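Local coordinates for protein cytochrome c-552 (Thiobacillus ferrooxidans, PDB 1H1O) that transfers electrons in the periplasm as a diheme, high-potential c-type cytochrome of the c4 type, at residues Y42-L47 with A74-L79; A105-G110 with E121-D126; Q139-I144 with D175-L180. One frame throughout, in Å; residues are numbered along the deposited sequence.

Contact 1 of 3, residues Y42-L47 with A74-L79; sequences YMEAQL and AKITAL. With HEM (protoporphyrin IX containing Fe), chain D.
Leu47 overlaps Ile76 with its CB, 3.8 Å from Ile76 CG2, while its branch ends go to the heme of chain D, where Leu47 CD2 lies 3.4 Å from the methine carbon CHB. Leu79 approaches the same porphyrin rim from the other helix, its CD1 3.4 Å from the heme methyl CMB. The same Ile76 CG2, anti to the backbone N, also meets Glu44 CG at 3.5 Å, so the methyl sits between Glu44 and Leu47; Glu44 and Ile76 cross at about a right angle. Beyond CG, Glu44 runs extended and sets OE2 3.2 Å from Thr77 OG1, a hydroxyl that hydrogen-bonds to Ser73 O. Tyr42, its ring anti to the backbone N (chi1 180°), donates OH to the propionate oxygen O2A of the same heme at 2.6 Å, with the carboxylate carbon in the ring plane and Arg156 as a second partner of OH. A phenylalanine here would probably leave that propionate less firmly held and break the link to Arg156. Segments 42-47 and 74-79, their axes at 142° and roughly antiparallel, lie on helices 40-51 and 73-85, which wall one side of the first cytochrome c domain's heme pocket, Met43 extending the packing to Ala80 and Phe83.

Contact 2 of 3, residues A105-G110 with E121-D126; sequences AIFNQG and ECHGSD. With HEM (protoporphyrin IX containing Fe), chain C.
Ala105 starts the last turn of helix 100-109, its O accepting Gln109 N at 2.6 Å. Ile106 turns from the 121-126 segment to pack on helix 170-182. Phe107 carries the contact: with CG anti to the backbone N (chi1 -174°), its ring presents an edge to segment 121-126, CE2 3.1 Å from Gly124 O in the ring plane and CZ 3.6 Å from His123 CB. The side chains of Phe107 and His123 cross at about a right angle. Cys119, Cys122 and His123 form the CXXCH heme-binding motif of c-type cytochromes, and His123 NE2 ligates the iron of the chain C heme at 2.1 Å, with Met161 SD as the other axial ligand. The imidazole spans opposite pyrroles, CE1 3.2 Å from heme ND and CD2 3.2 Å from heme NB; its ND1 bonds to Pro134 O, which fixes the ring rotation and may make the imidazole more electron-rich. Gly124 leaves the helix at phi 83°, where a CB would jam against the preceding carbonyl. Asn108 comes level with Ser125, their CA atoms 7.1 Å apart. Gly110, the first residue beyond the helix, takes a positive phi of 69°, its N bonded to Ile106 O at 2.7 Å.

Contact 3 of 3, residues Q139-I144 with D175-L180; sequences QRYGYI and DVAAYL. With HEM (protoporphyrin IX containing Fe), chain D.
The methyl of Ala177 is the small bump on helix 170-182, and it fits between two larger side chains one turn apart: its CB lies 3.5 Å from Tyr141 CD1 and 3.7 Å from Ile144 CG2. So small a residue lets the backbones come close, with the CA atoms of Tyr141 and Ala177 5.1 Å apart. Tyr141, its ring anti to the backbone N (chi1 174°), slides edge-on along the helix, with Ala178 N in its plane 3.5 Å from CD1, and stacks on His97. One turn further along 170-182, Ile144 CD1 butts against Leu180 CB at 3.4 Å, tighter than usual for two carbons, the side chains crossing at about a right angle. Helix 170-182 is the C-terminal helix of a class I cytochrome c domain, and it reaches the N-terminal helix of that domain through Val176 on Ile106 and Leu180 on Phe107. Before helix 141-153, Gln139 bends at chi2 so that OE1 takes Arg140 N on a lone pair at 2.7 Å (N-H...O 159°), while Arg34 N shares the same oxygen. Tyr143 points to the hemes: its OH bonds a propionate of the chain C heme and lies 3.0 Å from O2A of the chain D heme.

In the fold
From the N terminus, contact 1 comes first and closes a loop of 26 residues, 16 of them helical, within the first cytochrome c domain. The chain then passes from helix 73-85 to helix 100-109, where contact 2 closes a short loop of 10 residues that contains Cys119. Contact 3 closes last, over 30 residues that include helix 159-165. The three are in series, so none nests or crosses. Contacts 2 and 3 have centres about 13 Å apart and touch, which joins the second domain's terminal helices. Contacts 1 and 3, centres about 23 Å apart, do not touch, yet both reach the chain D heme, bridging the two domains.

Contact 1 of 3, residues Y42-L47 with A74-L79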
# COMPACT_ATOMS: atom_id res chain seq x y z
N TYR A 42 1.47 0.15 -10.82
CA TYR A 42 1.99 0.19 -9.47
C TYR A 42 2.56 -1.18 -9.08
O TYR A 42 3.71 -1.29 -8.64
CB TYR A 42 0.92 0.58 -8.47
CG TYR A 42 1.48 0.60 -7.07
CD1 TYR A 42 2.30 1.65 -6.65
CD2 TYR A 42 1.25 -0.45 -6.18
CE1 TYR A 42 2.85 1.66 -5.39
CE2 TYR A 42 1.80 -0.45 -4.91
CZ TYR A 42 2.60 0.61 -4.52
OH TYR A 42 3.13 0.67 -3.26
N MET A 43 1.73 -2.21 -9.24
CA MET A 43 2.12 -3.58 -8.91
C MET A 43 3.43 -3.86 -9.59
O MET A 43 4.40 -4.33 -8.98
CB MET A 43 1.08 -4.58 -9.44
CG MET A 43 -0.28 -4.50 -8.80
SD MET A 43 -0.21 -4.95 -7.06
CE MET A 43 -0.42 -6.79 -7.17
N GLU A 44 3.45 -3.56 -10.88
CA GLU A 44 4.61 -3.79 -11.72
C GLU A 44 5.82 -3.07 -11.16
O GLU A 44 6.90 -3.66 -11.07
CB GLU A 44 4.31 -3.30 -13.12
CG GLU A 44 4.97 -4.08 -14.23
CD GLU A 44 4.61 -3.52 -15.59
OE1 GLU A 44 5.22 -2.51 -15.99
OE2 GLU A 44 3.70 -4.09 -16.24
N ALA A 45 5.65 -1.80 -10.81
CA ALA A 45 6.76 -1.02 -10.27
C ALA A 45 7.29 -1.67 -8.99
O ALA A 45 8.50 -1.83 -8.83
CB ALA A 45 6.33 0.40 -9.98
N GLN A 46 6.39 -2.06 -8.09
CA GLN A 46 6.82 -2.68 -6.84
C GLN A 46 7.59 -3.97 -7.09
O GLN A 46 8.70 -4.14 -6.61
CB GLN A 46 5.63 -2.94 -5.93
CG GLN A 46 4.92 -1.68 -5.51
CD GLN A 46 5.87 -0.51 -5.30
OE1 GLN A 46 5.76 0.52 -5.98
NE2 GLN A 46 6.82 -0.67 -4.38
N LEU A 47 7.00 -4.88 -7.85
CA LEU A 47 7.66 -6.14 -8.14
C LEU A 47 9.04 -5.94 -8.74
O LEU A 47 9.97 -6.68 -8.41
CB LEU A 47 6.80 -6.99 -9.06
CG LEU A 47 5.59 -7.60 -8.34
CD1 LEU A 47 4.67 -8.22 -9.38
CD2 LEU A 47 6.06 -8.62 -7.29
N ALA A 74 8.00 -10.68 -17.93
CA ALA A 74 6.73 -11.28 -18.33
C ALA A 74 5.82 -11.65 -17.17
O ALA A 74 4.62 -11.37 -17.21
CB ALA A 74 6.99 -12.50 -19.19
N LYS A 75 6.38 -12.29 -16.15
CA LYS A 75 5.58 -12.68 -15.00
C LYS A 75 5.17 -11.47 -14.20
O LYS A 75 4.02 -11.35 -13.77
CB LYS A 75 6.35 -13.66 -14.10
CG LYS A 75 5.78 -15.07 -14.08
CD LYS A 75 6.02 -15.82 -15.40
CE LYS A 75 5.15 -15.32 -16.56
NZ LYS A 75 5.59 -15.93 -17.85
N ILE A 76 6.12 -10.56 -13.99
CA ILE A 76 5.81 -9.35 -13.24
C ILE A 76 4.56 -8.75 -13.85
O ILE A 76 3.58 -8.50 -13.16
CB ILE A 76 6.97 -8.34 -13.31
CG1 ILE A 76 8.10 -8.84 -12.41
CG2 ILE A 76 6.49 -6.96 -12.88
CD1 ILE A 76 9.32 -7.94 -12.39
N THR A 77 4.58 -8.55 -15.16
CA THR A 77 3.43 -7.99 -15.85
C THR A 77 2.20 -8.88 -15.74
O THR A 77 1.08 -8.41 -15.55
CB THR A 77 3.74 -7.76 -17.33
OG1 THR A 77 4.86 -6.86 -17.44
CG2 THR A 77 2.52 -7.18 -18.06
N ALA A 78 2.41 -10.18 -15.88
CA ALA A 78 1.31 -11.13 -15.80
C ALA A 78 0.63 -11.02 -14.45
O ALA A 78 -0.60 -10.92 -14.34
CB ALA A 78 1.82 -12.55 -16.03
N LEU A 79 1.45 -11.04 -13.40
CA LEU A 79 0.95 -10.95 -12.04
C LEU A 79 0.28 -9.62 -11.80
O LEU A 79 -0.84 -9.56 -11.27
CB LEU A 79 2.10 -11.14 -11.06
CG LEU A 79 2.72 -12.54 -11.11
CD1 LEU A 79 3.94 -12.60 -10.22
CD2 LEU A 79 1.67 -13.55 -10.67
CHA HEM D . 4.18 -6.73 -0.77
CHB HEM D . 3.53 -8.93 -4.98
CHC HEM D . 4.43 -13.16 -2.87
CHD HEM D . 4.96 -11.01 1.34
C1A HEM D . 3.92 -6.94 -2.12
C2A HEM D . 3.65 -5.91 -3.10
C3A HEM D . 3.46 -6.53 -4.30
C4A HEM D . 3.63 -7.95 -4.03
CMA HEM D . 3.16 -5.95 -5.66
CAA HEM D . 3.60 -4.43 -2.82
CBA HEM D . 2.17 -3.92 -2.55
CGA HEM D . 2.07 -2.54 -2.24
O1A HEM D . 0.91 -2.15 -1.84
O2A HEM D . 3.01 -1.73 -2.34
C1B HEM D . 3.72 -10.28 -4.76
C2B HEM D . 3.66 -11.26 -5.82
C3B HEM D . 3.94 -12.46 -5.23
C4B HEM D . 4.14 -12.19 -3.82
CMB HEM D . 3.36 -10.93 -7.27
CAB HEM D . 4.05 -13.83 -5.86
CBB HEM D . 5.17 -13.96 -6.93
C1C HEM D . 4.64 -12.96 -1.54
C2C HEM D . 4.95 -13.99 -0.58
C3C HEM D . 5.10 -13.35 0.61
C4C HEM D . 4.88 -11.97 0.37
CMC HEM D . 5.06 -15.45 -0.95
CAC HEM D . 5.47 -13.93 1.99
CBC HEM D . 6.80 -14.73 2.00
C1D HEM D . 4.79 -9.64 1.14
C2D HEM D . 4.93 -8.66 2.20
C3D HEM D . 4.74 -7.47 1.60
C4D HEM D . 4.45 -7.72 0.19
CMD HEM D . 5.25 -9.00 3.64
CAD HEM D . 4.82 -6.10 2.18
CBD HEM D . 6.41 -5.84 2.30
CGD HEM D . 6.83 -4.50 2.35
O1D HEM D . 6.42 -3.77 3.26
O2D HEM D . 7.65 -4.04 1.50
NA HEM D . 3.90 -8.17 -2.70
NB HEM D . 4.01 -10.85 -3.54
NC HEM D . 4.60 -11.72 -0.93
ND HEM D . 4.50 -9.06 -0.06
FE HEM D . 4.23 -9.96 -1.79

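Contact 2 of 3, residues A105-G110 with E121-D126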
# COMPACT_ATOMS: atom_id res chain seq x y z
N ALA A 105 -10.23 13.55 7.14
CA ALA A 105 -9.91 14.97 7.01
C ALA A 105 -8.48 15.10 6.50
O ALA A 105 -8.20 15.92 5.62
CB ALA A 105 -10.05 15.66 8.36
N ILE A 106 -7.59 14.27 7.03
CA ILE A 106 -6.19 14.29 6.62
C ILE A 106 -6.06 13.90 5.16
O ILE A 106 -5.41 14.57 4.37
CB ILE A 106 -5.35 13.32 7.46
CG1 ILE A 106 -5.23 13.85 8.89
CG2 ILE A 106 -3.98 13.14 6.83
CD1 ILE A 106 -4.70 12.81 9.91
N PHE A 107 -6.68 12.79 4.81
CA PHE A 107 -6.56 12.31 3.43
C PHE A 107 -7.06 13.32 2.41
O PHE A 107 -6.38 13.57 1.39
CB PHE A 107 -7.35 11.00 3.26
CG PHE A 107 -7.16 10.37 1.92
CD1 PHE A 107 -6.07 9.58 1.67
CD2 PHE A 107 -8.05 10.65 0.89
CE1 PHE A 107 -5.84 9.06 0.39
CE2 PHE A 107 -7.85 10.15 -0.39
CZ PHE A 107 -6.74 9.35 -0.64
N ASN A 108 -8.24 13.88 2.67
CA ASN A 108 -8.86 14.82 1.74
C ASN A 108 -8.40 16.26 1.87
O ASN A 108 -8.27 16.96 0.86
CB ASN A 108 -10.39 14.80 1.88
CG ASN A 108 -10.98 13.43 1.61
OD1 ASN A 108 -10.53 12.71 0.73
ND2 ASN A 108 -12.02 13.09 2.35
N GLN A 109 -8.16 16.72 3.10
CA GLN A 109 -7.78 18.10 3.31
C GLN A 109 -6.33 18.33 3.71
O GLN A 109 -5.81 19.43 3.57
CB GLN A 109 -8.69 18.72 4.38
CG GLN A 109 -10.17 18.51 4.10
CD GLN A 109 -11.06 19.29 5.06
OE1 GLN A 109 -11.18 20.52 4.97
NE2 GLN A 109 -11.69 18.57 6.00
N GLY A 110 -5.68 17.29 4.20
CA GLY A 110 -4.31 17.43 4.64
C GLY A 110 -4.36 18.30 5.88
O GLY A 110 -5.45 18.55 6.40
N GLU A 121 -4.87 14.32 -3.58
CA GLU A 121 -4.36 14.92 -4.79
C GLU A 121 -3.61 13.89 -5.62
O GLU A 121 -3.52 14.01 -6.84
CB GLU A 121 -3.43 16.08 -4.47
CG GLU A 121 -4.11 17.15 -3.65
CD GLU A 121 -3.32 18.44 -3.61
OE1 GLU A 121 -3.62 19.25 -2.72
OE2 GLU A 121 -2.43 18.64 -4.46
N CYS A 122 -3.07 12.88 -4.97
CA CYS A 122 -2.38 11.86 -5.74
C CYS A 122 -3.04 10.51 -5.68
O CYS A 122 -3.04 9.79 -6.67
CB CYS A 122 -0.95 11.76 -5.28
SG CYS A 122 -0.04 13.26 -5.66
N HIS A 123 -3.61 10.19 -4.53
CA HIS A 123 -4.26 8.90 -4.31
C HIS A 123 -5.73 8.91 -4.69
O HIS A 123 -6.45 7.93 -4.46
CB HIS A 123 -4.09 8.49 -2.85
CG HIS A 123 -2.70 8.06 -2.53
ND1 HIS A 123 -2.18 6.85 -2.97
CD2 HIS A 123 -1.68 8.71 -1.94
CE1 HIS A 123 -0.90 6.79 -2.66
NE2 HIS A 123 -0.57 7.91 -2.04
N GLY A 124 -6.17 10.03 -5.26
CA GLY A 124 -7.54 10.15 -5.69
C GLY A 124 -8.51 10.54 -4.62
O GLY A 124 -8.25 10.38 -3.42
N SER A 125 -9.66 11.04 -5.07
CA SER A 125 -10.74 11.48 -4.21
C SER A 125 -11.04 10.60 -3.01
O SER A 125 -11.43 11.10 -1.96
CB SER A 125 -12.01 11.63 -5.04
OG SER A 125 -13.14 11.44 -4.21
N ASP A 126 -10.90 9.29 -3.17
CA ASP A 126 -11.18 8.37 -2.07
C ASP A 126 -10.17 7.22 -1.99
O ASP A 126 -10.53 6.08 -1.75
CB ASP A 126 -12.60 7.82 -2.20
CG ASP A 126 -13.06 7.06 -0.95
OD1 ASP A 126 -12.54 5.95 -0.68
OD2 ASP A 126 -13.95 7.58 -0.23
CHA HEM C . 2.38 5.37 -1.86
CHB HEM C . 0.13 7.23 1.93
CHC HEM C . 0.23 11.54 -0.22
CHD HEM C . 2.41 9.66 -4.00
C1A HEM C . 1.75 5.49 -0.62
C2A HEM C . 1.56 4.41 0.32
C3A HEM C . 0.92 4.92 1.40
C4A HEM C . 0.73 6.34 1.10
CMA HEM C . 0.48 4.24 2.66
CAA HEM C . 2.02 3.01 0.11
CBA HEM C . 1.03 2.16 -0.68
CGA HEM C . 1.35 0.81 -0.74
O1A HEM C . 0.45 0.08 -1.24
O2A HEM C . 2.42 0.34 -0.35
C1B HEM C . -0.03 8.58 1.66
C2B HEM C . -0.62 9.50 2.59
C3B HEM C . -0.56 10.72 1.99
C4B HEM C . 0.03 10.53 0.69
CMB HEM C . -1.15 9.11 3.95
CAB HEM C . -0.97 12.06 2.48
CBB HEM C . -0.37 12.43 3.88
C1C HEM C . 0.81 11.42 -1.44
C2C HEM C . 1.03 12.49 -2.37
C3C HEM C . 1.67 11.93 -3.42
C4C HEM C . 1.81 10.55 -3.15
CMC HEM C . 0.60 13.93 -2.11
CAC HEM C . 2.20 12.57 -4.72
CBC HEM C . 3.12 13.81 -4.47
C1D HEM C . 2.60 8.31 -3.76
C2D HEM C . 3.27 7.41 -4.70
C3D HEM C . 3.26 6.22 -4.09
C4D HEM C . 2.58 6.38 -2.79
CMD HEM C . 3.83 7.82 -6.02
CAD HEM C . 3.84 4.91 -4.57
CBD HEM C . 5.42 4.90 -4.34
CGD HEM C . 6.09 3.90 -5.08
O1D HEM C . 6.19 4.00 -6.36
O2D HEM C . 6.59 2.91 -4.50
NA HEM C . 1.24 6.65 -0.15
NB HEM C . 0.38 9.21 0.50
NC HEM C . 1.30 10.22 -1.94
ND HEM C . 2.19 7.66 -2.61
FE HEM C . 1.26 8.45 -1.06

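Contact 3 of 3, residues Q139-I144 with D175-L180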
# COMPACT_ATOMS: atom_id res chain seq x y z
N GLN A 139 -6.88 -0.99 1.73
CA GLN A 139 -5.61 -1.56 2.12
C GLN A 139 -5.66 -1.85 3.62
O GLN A 139 -6.44 -1.24 4.36
CB GLN A 139 -4.47 -0.60 1.81
CG GLN A 139 -3.08 -1.19 2.00
CD GLN A 139 -2.97 -2.58 1.37
OE1 GLN A 139 -3.35 -3.58 1.98
NE2 GLN A 139 -2.46 -2.63 0.15
N ARG A 140 -4.84 -2.81 4.06
CA ARG A 140 -4.81 -3.18 5.47
C ARG A 140 -4.28 -2.04 6.32
O ARG A 140 -3.38 -1.29 5.92
CB ARG A 140 -3.93 -4.43 5.68
CG ARG A 140 -4.30 -5.58 4.75
CD ARG A 140 -4.01 -6.93 5.39
NE ARG A 140 -4.60 -7.00 6.73
CZ ARG A 140 -4.58 -8.08 7.50
NH1 ARG A 140 -4.01 -9.20 7.06
NH2 ARG A 140 -5.14 -8.05 8.70
N TYR A 141 -4.85 -1.92 7.51
CA TYR A 141 -4.52 -0.88 8.47
C TYR A 141 -3.04 -0.87 8.86
O TYR A 141 -2.34 0.15 8.74
CB TYR A 141 -5.41 -1.10 9.68
CG TYR A 141 -5.13 -0.21 10.85
CD1 TYR A 141 -5.48 1.14 10.83
CD2 TYR A 141 -4.55 -0.73 12.00
CE1 TYR A 141 -5.26 1.95 11.94
CE2 TYR A 141 -4.33 0.07 13.11
CZ TYR A 141 -4.68 1.40 13.07
OH TYR A 141 -4.44 2.18 14.18
N GLY A 142 -2.57 -2.01 9.35
CA GLY A 142 -1.19 -2.11 9.76
C GLY A 142 -0.28 -1.87 8.58
O GLY A 142 0.75 -1.22 8.71
N TYR A 143 -0.66 -2.38 7.41
CA TYR A 143 0.19 -2.20 6.25
C TYR A 143 0.40 -0.74 5.93
O TYR A 143 1.53 -0.33 5.62
CB TYR A 143 -0.39 -2.89 5.03
CG TYR A 143 0.52 -2.74 3.84
CD1 TYR A 143 1.70 -3.48 3.73
CD2 TYR A 143 0.23 -1.81 2.84
CE1 TYR A 143 2.57 -3.30 2.65
CE2 TYR A 143 1.08 -1.62 1.77
CZ TYR A 143 2.24 -2.36 1.67
OH TYR A 143 3.06 -2.16 0.59
N ILE A 144 -0.67 0.05 5.97
CA ILE A 144 -0.57 1.47 5.68
C ILE A 144 0.37 2.14 6.69
O ILE A 144 1.32 2.84 6.31
CB ILE A 144 -1.95 2.12 5.74
CG1 ILE A 144 -2.79 1.59 4.58
CG2 ILE A 144 -1.82 3.65 5.69
CD1 ILE A 144 -4.19 2.08 4.58
N ASP A 175 -4.69 7.41 11.93
CA ASP A 175 -5.95 7.95 11.44
C ASP A 175 -6.10 7.74 9.97
O ASP A 175 -7.10 7.18 9.53
CB ASP A 175 -6.04 9.42 11.80
CG ASP A 175 -6.11 9.60 13.28
OD1 ASP A 175 -6.27 8.53 13.91
OD2 ASP A 175 -6.01 10.73 13.81
N VAL A 176 -5.12 8.15 9.19
CA VAL A 176 -5.22 7.95 7.76
C VAL A 176 -5.37 6.45 7.48
O VAL A 176 -6.14 6.06 6.61
CB VAL A 176 -4.01 8.53 7.03
CG1 VAL A 176 -4.19 8.40 5.53
CG2 VAL A 176 -3.85 9.98 7.41
N ALA A 177 -4.66 5.61 8.23
CA ALA A 177 -4.76 4.17 8.02
C ALA A 177 -6.17 3.68 8.35
O ALA A 177 -6.78 2.93 7.57
CB ALA A 177 -3.73 3.42 8.89
N ALA A 178 -6.69 4.09 9.50
CA ALA A 178 -8.03 3.69 9.90
C ALA A 178 -8.97 4.06 8.76
O ALA A 178 -9.68 3.20 8.22
CB ALA A 178 -8.44 4.41 11.18
N TYR A 179 -8.95 5.32 8.37
CA TYR A 179 -9.82 5.76 7.28
C TYR A 179 -9.67 4.93 6.00
O TYR A 179 -10.63 4.32 5.53
CB TYR A 179 -9.57 7.25 6.98
CG TYR A 179 -10.31 7.74 5.75
CD1 TYR A 179 -9.62 8.13 4.61
CD2 TYR A 179 -11.70 7.77 5.72
CE1 TYR A 179 -10.29 8.52 3.45
CE2 TYR A 179 -12.39 8.16 4.57
CZ TYR A 179 -11.68 8.54 3.44
OH TYR A 179 -12.36 8.91 2.31
N LEU A 180 -8.47 4.89 5.45
CA LEU A 180 -8.21 4.16 4.22
C LEU A 180 -8.60 2.68 4.24
O LEU A 180 -9.18 2.17 3.28
CB LEU A 180 -6.73 4.29 3.83
CG LEU A 180 -6.27 5.38 2.84
CD1 LEU A 180 -7.39 6.37 2.51
CD2 LEU A 180 -5.07 6.10 3.43
CHA HEM D . 4.18 -6.73 -0.77
CHB HEM D . 3.53 -8.93 -4.98
CHC HEM D . 4.43 -13.16 -2.87
CHD HEM D . 4.96 -11.01 1.34
C1A HEM D . 3.92 -6.94 -2.12
C2A HEM D . 3.65 -5.91 -3.10
C3A HEM D . 3.46 -6.53 -4.30
C4A HEM D . 3.63 -7.95 -4.03
CMA HEM D . 3.16 -5.95 -5.66
CAA HEM D . 3.60 -4.43 -2.82
CBA HEM D . 2.17 -3.92 -2.55
CGA HEM D . 2.07 -2.54 -2.24
O1A HEM D . 0.91 -2.15 -1.84
O2A HEM D . 3.01 -1.73 -2.34
C1B HEM D . 3.72 -10.28 -4.76
C2B HEM D . 3.66 -11.26 -5.82
C3B HEM D . 3.94 -12.46 -5.23
C4B HEM D . 4.14 -12.19 -3.82
CMB HEM D . 3.36 -10.93 -7.27
CAB HEM D . 4.05 -13.83 -5.86
CBB HEM D . 5.17 -13.96 -6.93
C1C HEM D . 4.64 -12.96 -1.54
C2C HEM D . 4.95 -13.99 -0.58
C3C HEM D . 5.10 -13.35 0.61
C4C HEM D . 4.88 -11.97 0.37
CMC HEM D . 5.06 -15.45 -0.95
CAC HEM D . 5.47 -13.93 1.99
CBC HEM D . 6.80 -14.73 2.00
C1D HEM D . 4.79 -9.64 1.14
C2D HEM D . 4.93 -8.66 2.20
C3D HEM D . 4.74 -7.47 1.60
C4D HEM D . 4.45 -7.72 0.19
CMD HEM D . 5.25 -9.00 3.64
CAD HEM D . 4.82 -6.10 2.18
CBD HEM D . 6.41 -5.84 2.30
CGD HEM D . 6.83 -4.50 2.35
O1D HEM D . 6.42 -3.77 3.26
O2D HEM D . 7.65 -4.04 1.50
NA HEM D . 3.90 -8.17 -2.70
NB HEM D . 4.01 -10.85 -3.54
NC HEM D . 4.60 -11.72 -0.93
ND HEM D . 4.50 -9.06 -0.06
FE HEM D . 4.23 -9.96 -1.79